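Long-range contacts in coenzyme F420-dependent N(5),N(10)-methenyltetrahydromethanopterin reductase-related protein (Desulfurobacterium thermolithotrophum DSM 11699, PDB 6HUZ), which binds the iron-guanylylpyridinol cofactor and, as a bacterial paralog of [Fe]-hydrogenase, uses tetrahydrofolate derivatives as substrates: residues Lys157-Thr163 against Lys189-Pro195; Met1-Gly7 against His44-Asp50. All blocks are in the same frame, centred on the assembly; numbering follows the deposited sequence.

Contact 1: Lys157-Thr163 against Lys189-Pro195; sequences KHYLIAT and KEAYLLP
Strands 158-163 and 190-195, both extended with beta phi/psi, pair in parallel as the two strands of a beta-alpha-beta unit whose crossover holds helix 174-186. Their axes approach to 4.5 Å with a twist of -39°, and the register pairs His158 with Glu190 and Leu160 with Tyr192. The ladder zigzags: Glu190 N-Lys157 O (3.0 Å), Tyr159 N-Glu190 O (3.0 Å), Tyr192 N-Tyr159 O (2.8 Å), Ile161 N-Tyr192 O (2.9 Å), Leu194 N-Ile161 O (3.0 Å) and Thr163 N-Leu194 O (2.8 Å).

On one face Leu160 and Leu194 are both m,t; Leu160 CD1 lies 4.1 Å from Leu194 CD1, and Leu160 CD2 3.5 Å from Tyr192 CB. Tyr192 (chi1 m, -72°) lays its ring beside Leu160 CD2 and His158 (chi1 p), with His158 CB 3.6 Å from Tyr192 CE2; His158 NE2 bonds to Ala148 O of the methenyltetrahydrofolate pocket. Helix 196-203 of the same chain packs here through Val199 and Val202, as do Asp265 and Ala269 of the second subunit. Toward helix 174-186, Ile161 (m,t) places CD1 4.0 Å from Ala191 CB and CB 3.8 Å from Leu193 CD2; Tyr159 CE2 (chi1 m) meets Lys189 CG at 3.8 Å.

Main-chain bonds thus set the pairing and apolar side chains meet on both faces, while His158 and Lys189 (NZ to His156 O) find polar partners outside the segments.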
loop_
_atom_site.group_PDB
_atom_site.type_symbol
_atom_site.label_atom_id
_atom_site.label_comp_id
_atom_site.label_asym_id
_atom_site.label_seq_id
_atom_site.Cartn_x
_atom_site.Cartn_y
_atom_site.Cartn_z
ATOM N N LYS A 157 17.988 4.854 -19.384
ATOM C CA LYS A 157 17.656 4.563 -20.775
ATOM C C LYS A 157 16.259 4.993 -21.069
ATOM O O LYS A 157 15.637 4.446 -21.951
ATOM C CB LYS A 157 17.796 3.061 -21.039
ATOM C CG LYS A 157 19.075 2.473 -20.454
ATOM C CD LYS A 157 19.567 1.235 -21.191
ATOM C CE LYS A 157 19.844 0.085 -20.258
ATOM N NZ LYS A 157 20.997 -0.728 -20.732
ATOM N N HIS A 158 15.733 5.968 -20.336
ATOM C CA HIS A 158 14.327 6.324 -20.557
ATOM C C HIS A 158 14.013 7.569 -19.799
ATOM O O HIS A 158 14.821 8.034 -19.001
ATOM C CB HIS A 158 13.453 5.179 -19.870
ATOM C CG HIS A 158 13.992 4.878 -18.495
ATOM N ND1 HIS A 158 14.959 3.903 -18.297
ATOM C CD2 HIS A 158 13.784 5.525 -17.326
ATOM C CE1 HIS A 158 15.275 3.961 -17.011
ATOM N NE2 HIS A 158 14.601 4.928 -16.389
ATOM N N TYR A 159 12.808 8.076 -20.001
ATOM C CA TYR A 159 12.280 9.218 -19.259
ATOM C C TYR A 159 10.779 8.919 -18.962
ATOM O O TYR A 159 10.096 8.301 -19.790
ATOM C CB TYR A 159 12.344 10.513 -20.052
ATOM C CG TYR A 159 13.718 11.135 -20.138
ATOM C CD1 TYR A 159 14.309 11.721 -19.026
ATOM C CD2 TYR A 159 14.426 11.149 -21.337
ATOM C CE1 TYR A 159 15.565 12.304 -19.100
ATOM C CE2 TYR A 159 15.685 11.736 -21.425
ATOM C CZ TYR A 159 16.253 12.309 -20.300
ATOM O OH TYR A 159 17.497 12.874 -20.346
ATOM N N LEU A 160 10.291 9.386 -17.806
ATOM C CA LEU A 160 8.899 9.278 -17.432
ATOM C C LEU A 160 8.360 10.667 -17.716
ATOM O O LEU A 160 8.892 11.648 -17.177
ATOM C CB LEU A 160 8.730 8.907 -15.955
ATOM C CG LEU A 160 9.407 7.622 -15.512
ATOM C CD1 LEU A 160 8.931 7.232 -14.092
ATOM C CD2 LEU A 160 9.130 6.498 -16.466
ATOM N N ILE A 161 7.328 10.745 -18.578
ATOM C CA ILE A 161 6.689 11.982 -19.043
ATOM C C ILE A 161 5.247 12.040 -18.603
ATOM O O ILE A 161 4.414 11.191 -18.971
ATOM C CB ILE A 161 6.837 12.129 -20.598
ATOM C CG1 ILE A 161 8.318 12.193 -20.998
ATOM C CG2 ILE A 161 6.097 13.372 -21.140
ATOM C CD1 ILE A 161 8.546 11.827 -22.469
ATOM N N ALA A 162 4.941 13.044 -17.801
ATOM C CA ALA A 162 3.587 13.191 -17.244
ATOM C C ALA A 162 2.536 13.572 -18.276
ATOM O O ALA A 162 2.746 14.492 -19.043
ATOM C CB ALA A 162 3.602 14.236 -16.128
ATOM N N THR A 163 1.392 12.881 -18.263
ATOM C CA THR A 163 0.284 13.163 -19.168
ATOM C C THR A 163 -0.907 13.693 -18.337
ATOM O O THR A 163 -0.832 13.759 -17.113
ATOM C CB THR A 163 -0.153 11.890 -19.911
ATOM O OG1 THR A 163 -0.823 11.030 -18.990
ATOM C CG2 THR A 163 1.014 11.168 -20.579
ATOM N N LYS A 189 16.487 7.271 -25.675
ATOM C CA LYS A 189 15.779 6.848 -24.458
ATOM C C LYS A 189 14.350 6.483 -24.765
ATOM O O LYS A 189 13.741 7.092 -25.624
ATOM C CB LYS A 189 15.729 7.982 -23.418
ATOM C CG LYS A 189 17.029 8.703 -23.192
ATOM C CD LYS A 189 18.112 7.806 -22.694
ATOM C CE LYS A 189 19.301 8.634 -22.306
ATOM N NZ LYS A 189 20.528 7.820 -22.202
ATOM N N GLU A 190 13.796 5.507 -24.042
ATOM C CA GLU A 190 12.418 5.101 -24.220
ATOM C C GLU A 190 11.544 6.177 -23.562
ATOM O O GLU A 190 11.843 6.572 -22.448
ATOM C CB GLU A 190 12.214 3.754 -23.486
ATOM C CG GLU A 190 10.854 3.105 -23.699
ATOM C CD GLU A 190 10.660 2.539 -25.086
ATOM O OE1 GLU A 190 9.551 2.693 -25.648
ATOM O OE2 GLU A 190 11.624 1.938 -25.612
ATOM N N ALA A 191 10.478 6.650 -24.220
ATOM C CA ALA A 191 9.563 7.641 -23.596
ATOM C C ALA A 191 8.391 6.890 -22.885
ATOM O O ALA A 191 7.557 6.276 -23.554
ATOM C CB ALA A 191 8.986 8.558 -24.657
ATOM N N TYR A 192 8.313 6.946 -21.552
ATOM C CA TYR A 192 7.216 6.277 -20.838
ATOM C C TYR A 192 6.196 7.342 -20.443
ATOM O O TYR A 192 6.454 8.120 -19.531
ATOM C CB TYR A 192 7.742 5.552 -19.588
ATOM C CG TYR A 192 8.540 4.304 -19.894
ATOM C CD1 TYR A 192 7.980 3.251 -20.616
ATOM C CD2 TYR A 192 9.840 4.158 -19.435
ATOM C CE1 TYR A 192 8.701 2.088 -20.871
ATOM C CE2 TYR A 192 10.576 3.011 -19.704
ATOM C CZ TYR A 192 10.005 1.977 -20.415
ATOM O OH TYR A 192 10.748 0.855 -20.685
ATOM N N LEU A 193 5.036 7.380 -21.115
ATOM C CA LEU A 193 3.997 8.376 -20.806
ATOM C C LEU A 193 3.092 7.882 -19.667
ATOM O O LEU A 193 2.328 6.935 -19.850
ATOM C CB LEU A 193 3.138 8.646 -22.054
ATOM C CG LEU A 193 3.911 9.003 -23.337
ATOM C CD1 LEU A 193 2.960 9.317 -24.472
ATOM C CD2 LEU A 193 4.826 10.132 -23.111
ATOM N N LEU A 194 3.148 8.524 -18.510
ATOM C CA LEU A 194 2.312 8.111 -17.380
ATOM C C LEU A 194 1.364 9.196 -16.900
ATOM O O LEU A 194 1.645 10.373 -17.062
ATOM C CB LEU A 194 3.208 7.767 -16.161
ATOM C CG LEU A 194 4.347 6.785 -16.370
ATOM C CD1 LEU A 194 5.008 6.495 -15.046
ATOM C CD2 LEU A 194 3.882 5.503 -16.964
ATOM N N PRO A 195 0.250 8.810 -16.244
ATOM C CA PRO A 195 -0.621 9.832 -15.658
ATOM C C PRO A 195 0.299 10.652 -14.730
ATOM O O PRO A 195 1.167 10.106 -14.022
ATOM C CB PRO A 195 -1.653 9.021 -14.860
ATOM C CG PRO A 195 -1.620 7.665 -15.438
ATOM C CD PRO A 195 -0.220 7.446 -15.939
#

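Contact 2: Met1-Gly7 against His44-Asp50; sequences MRVTVYG and HDVTLSD. With FE9 (iron-guanylyl pyridinol cofactor), chain B.
A Rossmann-like dinucleotide-binding fold opens with this pair: strands 2-6 and 45-49 are adjacent in its parallel sheet, 45-49 lying between 2-6 and 70-72, and their C-terminal ends meet the guanylyl part of the iron cofactor. The axes lie 4.7 Å apart at -20°, with Arg2 opposite Asp45, Thr4 opposite Thr47 and Tyr6 opposite Ser49. The ladder runs Asp45 N-Met1 O (2.9 Å), Val3 N-Asp45 O (3.1 Å), Thr47 N-Val3 O (3.0 Å), Val5 N-Thr47 O (2.9 Å), Ser49 N-Val5 O (3.0 Å) and Gly7 N-Ser49 O (2.9 Å).

At the start, Met1 N donates to His44 ND1 (3.0 Å); His44 is chi1 m, its NE2 bonded to Asp186 OD2. Val5 CG1 touches Leu48 CD1 at 3.9 Å, both chi1 t, and Tyr6 CE1 (chi1 m) lies 3.9 Å from Ser49 CB, its OH bonded to Asp75 O. Gly7, at phi/psi 110/124, has no room for a CB, which would jam against its preceding carbonyl and crowd the cofactor's C4'. Cofactor N2A gives Ser49 O a weak bond (3.0 Å). Asp50 (chi1 t) accepts from Asn52 N on OD1; its OD2 takes Phe8 N and the cofactor ribose hydroxyls, O2' at 2.9 Å and O3' at 3.1 Å.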
loop_
_atom_site.group_PDB
_atom_site.type_symbol
_atom_site.label_atom_id
_atom_site.label_comp_id
_atom_site.label_asym_id
_atom_site.label_seq_id
_atom_site.Cartn_x
_atom_site.Cartn_y
_atom_site.Cartn_z
ATOM N N MET A 1 15.496 21.871 -31.222
ATOM C CA MET A 1 14.662 22.727 -30.381
ATOM C C MET A 1 15.524 23.400 -29.292
ATOM O O MET A 1 16.653 22.968 -29.046
ATOM C CB MET A 1 13.465 21.916 -29.804
ATOM C CG MET A 1 13.716 21.258 -28.436
ATOM S SD MET A 1 12.281 20.300 -27.805
ATOM C CE MET A 1 12.115 19.024 -29.053
ATOM N N ARG A 2 15.013 24.480 -28.679
ATOM C CA ARG A 2 15.753 25.201 -27.644
ATOM C C ARG A 2 15.352 24.616 -26.274
ATOM O O ARG A 2 14.191 24.724 -25.876
ATOM C CB ARG A 2 15.460 26.711 -27.695
ATOM C CG ARG A 2 16.035 27.446 -28.943
ATOM C CD ARG A 2 17.006 28.561 -28.612
ATOM N NE ARG A 2 18.121 28.589 -29.564
ATOM C CZ ARG A 2 19.415 28.593 -29.245
ATOM N NH1 ARG A 2 20.339 28.613 -30.198
ATOM N NH2 ARG A 2 19.796 28.573 -27.970
ATOM N N VAL A 3 16.301 23.994 -25.569
ATOM C CA VAL A 3 16.037 23.378 -24.252
ATOM C C VAL A 3 16.968 23.998 -23.213
ATOM O O VAL A 3 18.162 24.144 -23.476
ATOM C CB VAL A 3 16.342 21.858 -24.298
ATOM C CG1 VAL A 3 15.929 21.155 -23.007
ATOM C CG2 VAL A 3 15.720 21.191 -25.507
ATOM N N THR A 4 16.440 24.327 -22.045
ATOM C CA THR A 4 17.228 24.849 -20.940
ATOM C C THR A 4 17.076 23.852 -19.796
ATOM O O THR A 4 15.954 23.525 -19.384
ATOM C CB THR A 4 16.784 26.237 -20.463
ATOM O OG1 THR A 4 16.961 27.170 -21.528
ATOM C CG2 THR A 4 17.581 26.714 -19.244
ATOM N N VAL A 5 18.203 23.369 -19.283
ATOM C CA VAL A 5 18.229 22.451 -18.149
ATOM C C VAL A 5 18.637 23.333 -17.010
ATOM O O VAL A 5 19.622 24.069 -17.123
ATOM C CB VAL A 5 19.218 21.286 -18.354
ATOM C CG1 VAL A 5 19.396 20.493 -17.056
ATOM C CG2 VAL A 5 18.735 20.372 -19.494
ATOM N N TYR A 6 17.890 23.294 -15.931
ATOM C CA TYR A 6 18.184 24.109 -14.760
ATOM C C TYR A 6 18.789 23.207 -13.714
ATOM O O TYR A 6 18.098 22.333 -13.246
ATOM C CB TYR A 6 16.892 24.759 -14.253
ATOM C CG TYR A 6 16.501 25.960 -15.090
ATOM C CD1 TYR A 6 17.040 27.212 -14.837
ATOM C CD2 TYR A 6 15.608 25.837 -16.146
ATOM C CE1 TYR A 6 16.727 28.309 -15.637
ATOM C CE2 TYR A 6 15.282 26.932 -16.950
ATOM C CZ TYR A 6 15.815 28.174 -16.666
ATOM O OH TYR A 6 15.496 29.260 -17.457
ATOM N N GLY A 7 20.065 23.401 -13.380
ATOM C CA GLY A 7 20.758 22.585 -12.385
ATOM C C GLY A 7 21.814 21.674 -12.979
ATOM O O GLY A 7 21.521 20.886 -13.866
ATOM N N HIS A 44 20.253 19.463 -30.406
ATOM C CA HIS A 44 19.369 20.489 -29.853
ATOM C C HIS A 44 20.214 21.684 -29.451
ATOM O O HIS A 44 21.434 21.565 -29.315
ATOM C CB HIS A 44 18.533 19.937 -28.671
ATOM C CG HIS A 44 17.517 18.956 -29.171
ATOM N ND1 HIS A 44 16.361 19.379 -29.797
ATOM C CD2 HIS A 44 17.563 17.607 -29.209
ATOM C CE1 HIS A 44 15.732 18.285 -30.159
ATOM N NE2 HIS A 44 16.434 17.198 -29.856
ATOM N N ASP A 45 19.583 22.840 -29.293
ATOM C CA ASP A 45 20.276 24.059 -28.897
ATOM C C ASP A 45 20.059 24.109 -27.385
ATOM O O ASP A 45 19.001 24.508 -26.894
ATOM C CB ASP A 45 19.716 25.253 -29.660
ATOM C CG ASP A 45 20.058 25.198 -31.147
ATOM O OD1 ASP A 45 21.228 24.890 -31.479
ATOM O OD2 ASP A 45 19.159 25.457 -31.977
ATOM N N VAL A 46 21.069 23.638 -26.654
ATOM C CA VAL A 46 21.004 23.485 -25.216
ATOM C C VAL A 46 21.758 24.496 -24.360
ATOM O O VAL A 46 22.922 24.831 -24.609
ATOM C CB VAL A 46 21.505 22.061 -24.907
ATOM C CG1 VAL A 46 21.330 21.725 -23.430
ATOM C CG2 VAL A 46 20.783 21.029 -25.768
ATOM N N THR A 47 21.069 24.952 -23.322
ATOM C CA THR A 47 21.591 25.874 -22.327
ATOM C C THR A 47 21.441 25.204 -20.967
ATOM O O THR A 47 20.404 24.581 -20.692
ATOM C CB THR A 47 20.790 27.170 -22.298
ATOM O OG1 THR A 47 20.842 27.775 -23.586
ATOM C CG2 THR A 47 21.325 28.159 -21.275
ATOM N N LEU A 48 22.464 25.336 -20.116
ATOM C CA LEU A 48 22.415 24.797 -18.767
ATOM C C LEU A 48 22.682 25.976 -17.855
ATOM O O LEU A 48 23.731 26.629 -17.941
ATOM C CB LEU A 48 23.399 23.660 -18.494
ATOM C CG LEU A 48 23.178 23.007 -17.116
ATOM C CD1 LEU A 48 23.165 21.499 -17.203
ATOM C CD2 LEU A 48 24.202 23.514 -16.099
ATOM N N SER A 49 21.710 26.287 -17.031
ATOM C CA SER A 49 21.798 27.388 -16.104
ATOM C C SER A 49 21.968 26.836 -14.702
ATOM O O SER A 49 21.220 25.949 -14.285
ATOM C CB SER A 49 20.547 28.253 -16.179
ATOM O OG SER A 49 20.698 29.441 -15.420
ATOM N N ASP A 50 22.961 27.346 -13.978
ATOM C CA ASP A 50 23.214 26.920 -12.598
ATOM C C ASP A 50 24.012 28.025 -11.939
ATOM O O ASP A 50 24.991 28.476 -12.497
ATOM C CB ASP A 50 23.969 25.589 -12.529
ATOM C CG ASP A 50 24.123 25.051 -11.117
ATOM O OD1 ASP A 50 24.644 25.781 -10.255
ATOM O OD2 ASP A 50 23.731 23.898 -10.880
HETATM O O2 FE9 B . 19.242 12.521 -6.924
HETATM FE FE FE9 B . 17.042 12.186 -9.258
HETATM C C1F FE9 B . 18.537 11.830 -10.254
HETATM O O1F FE9 B . 19.458 11.611 -10.875
HETATM C C2F FE9 B . 16.174 10.841 -10.157
HETATM O O2F FE9 B . 15.642 10.033 -10.742
HETATM C C8 FE9 B . 16.360 13.532 -10.421
HETATM O O18 FE9 B . 15.719 13.273 -11.424
HETATM C C7 FE9 B . 16.622 14.984 -10.058
HETATM C C6 FE9 B . 17.618 14.950 -8.934
HETATM N N1 FE9 B . 17.964 13.691 -8.416
HETATM C C5 FE9 B . 18.213 16.198 -8.430
HETATM C C5M FE9 B . 17.770 17.516 -8.998
HETATM C C4 FE9 B . 19.197 16.110 -7.338
HETATM C C3 FE9 B . 19.554 14.773 -6.788
HETATM C C3M FE9 B . 20.567 14.602 -5.686
HETATM C C2 FE9 B . 18.899 13.551 -7.388
HETATM O O3P FE9 B . 19.669 17.284 -6.835
HETATM P P1 FE9 B . 21.123 17.891 -7.190
HETATM O O1P FE9 B . 21.981 16.831 -7.694
HETATM O O2P FE9 B . 21.768 18.395 -5.795
HETATM O "O5'" FE9 B . 20.868 19.043 -8.260
HETATM C "C5'" FE9 B . 20.263 20.282 -7.922
HETATM C "C4'" FE9 B . 21.011 21.351 -8.712
HETATM O "O4'" FE9 B . 20.350 22.602 -8.564
HETATM C "C1'" FE9 B . 21.342 23.620 -8.585
HETATM C "C2'" FE9 B . 22.479 23.022 -7.785
HETATM O "O2'" FE9 B . 23.749 23.650 -8.010
HETATM C "C3'" FE9 B . 22.444 21.564 -8.225
HETATM O "O3'" FE9 B . 23.351 21.285 -9.293
HETATM N N9A FE9 B . 20.770 24.881 -8.077
HETATM C C4A FE9 B . 20.208 25.751 -8.884
HETATM N N3A FE9 B . 20.069 25.808 -10.228
HETATM C C2A FE9 B . 19.485 26.894 -10.777
HETATM N N2A FE9 B . 19.330 26.891 -12.119
HETATM N N1A FE9 B . 19.042 27.947 -10.063
HETATM C C6A FE9 B . 19.183 28.021 -8.727
HETATM O O6A FE9 B . 18.753 28.990 -8.080
HETATM C C5A FE9 B . 19.778 26.874 -8.039
HETATM N N7A FE9 B . 20.071 26.544 -6.772
HETATM C C8A FE9 B . 20.671 25.327 -6.810
HETATM O O HOH W 1 16.896 24.130 -32.218
HETATM O O HOH W 2 19.079 26.997 -25.571
HETATM O O HOH W 3 17.206 10.968 -7.376
#

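From the N terminus, strand 2-6 leads through helices 11-17, 20-23 and 32-41 to strand 45-49, where contact 2 closes a loop of 36 intervening residues. The chain then adds the further strands of the parallel sheet up to 141-144, before strand 158-163 opens contact 1; helix 174-186 fills much of the 25-residue span to strand 190-195. The two closures are in series, neither nested nor crossed, with centres about 19 Å apart and nearest atoms about 8 Å apart. Helices join them: in helix 174-186 Leu183 touches Val3 and His44 while Leu180 packs on Ile161, and in helix 32-41 Phe39 touches both Val46 and Tyr159.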